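Local coordinates for protein 1,4-dihydroxy-2-naphthoyl-CoA hydrolase (PDB 1VH5) that hydrolyses 1,4-dihydroxy-2-naphthoyl-CoA to 1,4-dihydroxy-2-naphthoate in menaquinone biosynthesis and also acts on a wide range of other acyl-CoA thioesters, at residues Ala71-Leu74 with Cys75-Gly78; Lys8-Leu11 with Glu12-Asn15. All blocks are in the same frame, centred on the assembly; numbering follows the deposited sequence.

Contact 1. Residues Ala71-Leu74 with Cys75-Gly78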
ATOM      1  N   ALA A  71      14.724  -5.823   3.597  1.00 13.72           N
ATOM      2  CA  ALA A  71      15.861  -6.187   2.727  1.00 13.54           C
ATOM      3  C   ALA A  71      16.861  -5.044   2.683  1.00 13.32           C
ATOM      4  O   ALA A  71      18.093  -5.250   2.786  1.00 14.01           O
ATOM      5  CB  ALA A  71      15.373  -6.533   1.321  1.00 14.18           C
ATOM      6  N   GLY A  72      16.355  -3.825   2.566  1.00 12.49           N
ATOM      7  CA  GLY A  72      17.214  -2.637   2.535  1.00 12.40           C
ATOM      8  C   GLY A  72      18.044  -2.534   3.808  1.00 12.50           C
ATOM      9  O   GLY A  72      19.274  -2.289   3.767  1.00 12.72           O
ATOM     10  N   TYR A  73      17.388  -2.675   4.979  1.00 13.88           N
ATOM     11  CA  TYR A  73      18.076  -2.638   6.277  1.00 13.96           C
ATOM     12  C   TYR A  73      19.171  -3.711   6.335  1.00 13.18           C
ATOM     13  O   TYR A  73      20.296  -3.439   6.791  1.00 14.54           O
ATOM     14  CB  TYR A  73      17.033  -2.866   7.398  1.00 15.05           C
ATOM     15  CG  TYR A  73      17.676  -3.193   8.755  1.00 16.81           C
ATOM     16  CD1 TYR A  73      18.306  -2.201   9.512  1.00 18.74           C
ATOM     17  CD2 TYR A  73      17.636  -4.494   9.260  1.00 19.26           C
ATOM     18  CE1 TYR A  73      18.908  -2.505  10.758  1.00 19.66           C
ATOM     19  CE2 TYR A  73      18.211  -4.799  10.511  1.00 19.04           C
ATOM     20  CZ  TYR A  73      18.834  -3.791  11.237  1.00 19.14           C
ATOM     21  OH  TYR A  73      19.422  -4.090  12.458  1.00 24.66           O
ATOM     22  N   LEU A  74      18.860  -4.909   5.847  1.00 14.60           N
ATOM     23  CA  LEU A  74      19.826  -6.010   5.889  1.00 14.98           C
ATOM     24  C   LEU A  74      21.039  -5.772   5.006  1.00 14.27           C
ATOM     25  O   LEU A  74      22.059  -6.479   5.181  1.00 15.12           O
ATOM     26  CB  LEU A  74      19.186  -7.359   5.544  1.00 15.79           C
ATOM     27  CG  LEU A  74      18.082  -7.842   6.507  1.00 16.79           C
ATOM     28  CD1 LEU A  74      17.368  -9.051   5.925  1.00 18.02           C
ATOM     29  CD2 LEU A  74      18.636  -8.200   7.902  1.00 16.90           C
ATOM     30  N   CYS A  75      20.975  -4.767   4.116  1.00 13.46           N
ATOM     31  CA  CYS A  75      22.087  -4.404   3.230  1.00 14.53           C
ATOM     32  C   CYS A  75      22.821  -3.163   3.742  1.00 14.84           C
ATOM     33  O   CYS A  75      23.625  -2.569   3.009  1.00 16.61           O
ATOM     34  CB  CYS A  75      21.633  -4.221   1.779  1.00 14.67           C
ATOM     35  SG  CYS A  75      21.083  -5.779   1.033  1.00 14.68           S
ATOM     36  N   THR A  76      22.534  -2.765   4.979  1.00 14.45           N
ATOM     37  CA  THR A  76      23.305  -1.695   5.647  1.00 15.05           C
ATOM     38  C   THR A  76      24.047  -2.296   6.829  1.00 14.35           C
ATOM     39  O   THR A  76      23.874  -3.485   7.145  1.00 15.86           O
ATOM     40  CB  THR A  76      22.409  -0.518   6.134  1.00 15.99           C
ATOM     41  OG1 THR A  76      21.520  -0.982   7.170  1.00 14.86           O
ATOM     42  CG2 THR A  76      21.568   0.075   5.005  1.00 17.07           C
ATOM     43  N   GLU A  77      24.856  -1.481   7.501  1.00 15.65           N
ATOM     44  CA  GLU A  77      25.619  -2.012   8.632  1.00 16.69           C
ATOM     45  C   GLU A  77      25.674  -1.058   9.821  1.00 18.03           C
ATOM     46  O   GLU A  77      25.390   0.135   9.687  1.00 18.31           O
ATOM     47  CB  GLU A  77      27.012  -2.488   8.182  1.00 17.40           C
ATOM     48  CG  GLU A  77      27.897  -1.435   7.529  1.00 18.78           C
ATOM     49  CD  GLU A  77      29.167  -2.078   6.966  1.00 19.50           C
ATOM     50  OE1 GLU A  77      30.013  -2.472   7.781  1.00 19.97           O
ATOM     51  OE2 GLU A  77      29.326  -2.181   5.736  1.00 20.00           O
ATOM     52  N   GLY A  78      26.005  -1.595  10.997  1.00 20.52           N
ATOM     53  CA  GLY A  78      26.010  -0.811  12.228  1.00 21.67           C
ATOM     54  C   GLY A  78      24.689  -0.102  12.510  1.00 22.37           C
ATOM     55  O   GLY A  78      23.636  -0.707  12.437  1.00 23.42           O
TER
HETATM   56  O   HOH W   1      20.764  -2.156  13.723  1.00 34.16           O
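With chi1 at 65°, T76 sets OG1 between its own backbone N and carbonyl carbon and turns the hydroxyl back to the carbonyl of Y73, while CG2 comes to 3.5 Å from G72 O, beyond the oxygen end of that carbonyl. T76 OG1 donates to Y73 O at 2.8 Å, in the carbonyl plane and on a lone pair. The backbone adds a second grip on the same oxygen: T76 N reaches Y73 O at 3.0 Å, but from above the carbonyl plane. One residue earlier, C75 N bonds to G72 O at 3.0 Å with an N-H...O angle of 145°. Both backbone bonds join residues three apart, the spacing of a 3-10-like turn. The side chain of C75 folds back beside its own N, which brings SG to 3.5 Å from A71 O. Farther out, Y73 OH meets a water at 2.7 Å, in the plane of the ring at its edge; the link from that water to G78 O is weak. R7 adds further hydrogen bonds, its NE to Y73 O and its NH1 to T76 OG1, and Q114 NE2 donates to G72 O, so Y73 O, T76 OG1 and G72 O each have a partner from beyond the turn as well. The arrangement is a helix C-terminal turn, here where the long central helix 57-74 of the hotdog fold gives way to the loop before strand 81-91.

Contact 2. Residues Lys8-Leu11 with Glu12-Asn15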
ATOM      1  N   LYS A   8      23.386 -10.522   9.451  1.00 23.15           N
ATOM      2  CA  LYS A   8      22.791 -11.853   9.513  1.00 25.39           C
ATOM      3  C   LYS A   8      21.505 -11.797  10.343  1.00 25.93           C
ATOM      4  O   LYS A   8      21.423 -11.113  11.357  1.00 28.35           O
ATOM      5  CB  LYS A   8      23.794 -12.869  10.092  1.00 27.66           C
ATOM      6  CG  LYS A   8      23.378 -14.334   9.913  1.00 30.73           C
ATOM      7  CD  LYS A   8      23.766 -14.871   8.536  1.00 34.16           C
ATOM      8  CE  LYS A   8      25.079 -15.649   8.561  1.00 36.19           C
ATOM      9  NZ  LYS A   8      25.490 -16.026   7.181  1.00 37.76           N
ATOM     10  N   ILE A   9      20.487 -12.489   9.872  1.00 25.35           N
ATOM     11  CA  ILE A   9      19.237 -12.623  10.608  1.00 26.00           C
ATOM     12  C   ILE A   9      18.634 -13.994  10.337  1.00 26.25           C
ATOM     13  O   ILE A   9      18.774 -14.529   9.241  1.00 26.96           O
ATOM     14  CB  ILE A   9      18.258 -11.447  10.241  1.00 25.91           C
ATOM     15  CG1 ILE A   9      17.210 -11.249  11.337  1.00 24.61           C
ATOM     16  CG2 ILE A   9      17.614 -11.628   8.852  1.00 27.28           C
ATOM     17  CD1 ILE A   9      16.447  -9.922  11.198  1.00 27.10           C
ATOM     18  N   THR A  10      18.018 -14.587  11.359  1.00 26.10           N
ATOM     19  CA  THR A  10      17.239 -15.802  11.160  1.00 26.35           C
ATOM     20  C   THR A  10      15.840 -15.417  10.712  1.00 25.61           C
ATOM     21  O   THR A  10      15.411 -14.276  10.930  1.00 24.73           O
ATOM     22  CB  THR A  10      17.104 -16.598  12.460  1.00 26.00           C
ATOM     23  OG1 THR A  10      16.629 -15.724  13.499  1.00 26.38           O
ATOM     24  CG2 THR A  10      18.473 -17.115  12.935  1.00 26.36           C
ATOM     25  N   LEU A  11      15.127 -16.378  10.125  1.00 26.41           N
ATOM     26  CA  LEU A  11      13.714 -16.196   9.800  1.00 25.94           C
ATOM     27  C   LEU A  11      12.907 -15.885  11.049  1.00 26.08           C
ATOM     28  O   LEU A  11      12.015 -15.056  11.044  1.00 25.77           O
ATOM     29  CB  LEU A  11      13.139 -17.416   9.078  1.00 27.19           C
ATOM     30  CG  LEU A  11      13.308 -17.496   7.560  1.00 27.49           C
ATOM     31  CD1 LEU A  11      12.664 -18.770   7.029  1.00 28.87           C
ATOM     32  CD2 LEU A  11      12.796 -16.262   6.796  1.00 26.72           C
ATOM     33  N   GLU A  12      13.249 -16.557  12.144  1.00 25.50           N
ATOM     34  CA  GLU A  12      12.621 -16.297  13.424  1.00 25.92           C
ATOM     35  C   GLU A  12      12.695 -14.829  13.862  1.00 24.14           C
ATOM     36  O   GLU A  12      11.683 -14.247  14.263  1.00 22.53           O
ATOM     37  CB  GLU A  12      13.271 -17.182  14.497  1.00 27.59           C
ATOM     38  CG  GLU A  12      12.436 -18.373  14.926  1.00 31.34           C
ATOM     39  CD  GLU A  12      13.112 -19.137  16.042  1.00 34.96           C
ATOM     40  OE1 GLU A  12      13.098 -18.643  17.197  1.00 36.34           O
ATOM     41  OE2 GLU A  12      13.694 -20.206  15.749  1.00 38.68           O
ATOM     42  N   ALA A  13      13.894 -14.243  13.832  1.00 24.18           N
ATOM     43  CA  ALA A  13      14.078 -12.869  14.306  1.00 23.77           C
ATOM     44  C   ALA A  13      13.429 -11.859  13.339  1.00 23.64           C
ATOM     45  O   ALA A  13      12.915 -10.819  13.767  1.00 23.51           O
ATOM     46  CB  ALA A  13      15.576 -12.554  14.546  1.00 24.65           C
ATOM     47  N   LEU A  14      13.441 -12.204  12.051  1.00 23.87           N
ATOM     48  CA  LEU A  14      12.767 -11.422  11.008  1.00 23.95           C
ATOM     49  C   LEU A  14      11.257 -11.375  11.304  1.00 22.79           C
ATOM     50  O   LEU A  14      10.643 -10.309  11.361  1.00 22.19           O
ATOM     51  CB  LEU A  14      13.010 -12.079   9.649  1.00 25.75           C
ATOM     52  CG  LEU A  14      12.919 -11.348   8.323  1.00 27.40           C
ATOM     53  CD1 LEU A  14      13.416  -9.922   8.511  1.00 27.40           C
ATOM     54  CD2 LEU A  14      13.723 -12.071   7.237  1.00 30.04           C
ATOM     55  N   ASN A  15      10.671 -12.546  11.550  1.00 21.45           N
ATOM     56  CA  ASN A  15       9.248 -12.638  11.835  1.00 22.27           C
ATOM     57  C   ASN A  15       8.841 -12.022  13.165  1.00 22.07           C
ATOM     58  O   ASN A  15       7.717 -11.554  13.309  1.00 22.69           O
ATOM     59  CB  ASN A  15       8.772 -14.077  11.691  1.00 22.50           C
ATOM     60  CG  ASN A  15       8.582 -14.442  10.256  1.00 20.36           C
ATOM     61  OD1 ASN A  15       7.970 -13.664   9.511  1.00 20.67           O
ATOM     62  ND2 ASN A  15       9.171 -15.536   9.804  1.00 21.58           N
TER
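T10 OG1 accepts from A13 N at 3.1 Å with an N-H...O angle of 158°, the capping bond that makes T10 the N-cap of helix 11-16. The i to i+4 bonds begin at this same residue: L14 N donates to T10 O at 3.1 Å, and N15 N follows to L11 O at 2.9 Å. In each the donor is tilted only about 20° from the carbonyl plane. The N15 side chain leans back over the L11 carbonyl, while its OD1 accepts from F30 N on the neighbouring strand 29-33. Beyond these bonds, I9 holds CG1 trans to its N (chi1 -158°), so that its extended branch runs across the first turn, with CG1 against A13 CB at 3.8 Å and CD1 next to the backbone of L14. An alanine in place of I9 would lack this branch and is likely to cost A13 CB and L14 CD1 their contacts with it, opening a gap between the segment before the helix and its first turn. I33 touches I9, L11 and L14, joining the short helix to the sheet, and V70 of helix 57-74 also meets L14. Two methyl pairs complete the packing: L11 CD2 with L14 CD2, and I9 CD1 with L14 CD1 at 4.1 Å.

Although 55 residues separate them in sequence, contacts 1 and 2 have centres about 13 Å apart and touch directly: L74 CD2 packs on I9 CG2 at 3.7 Å. One contact is the end of the long helix and the other the start of a short one, so the apolar join brings a helix C-terminus beside a capped N-terminus. The residues just before contact 2 also reach contact 1: K6 shares backbone hydrogen bonds with L74, and R7 NH2 bonds to G78 O. Contact 1 lies nearer the substrate site: the side chain of C75 is about 4 Å from that of L109, a substrate-binding residue. Contact 2 is remote from the annotated sites.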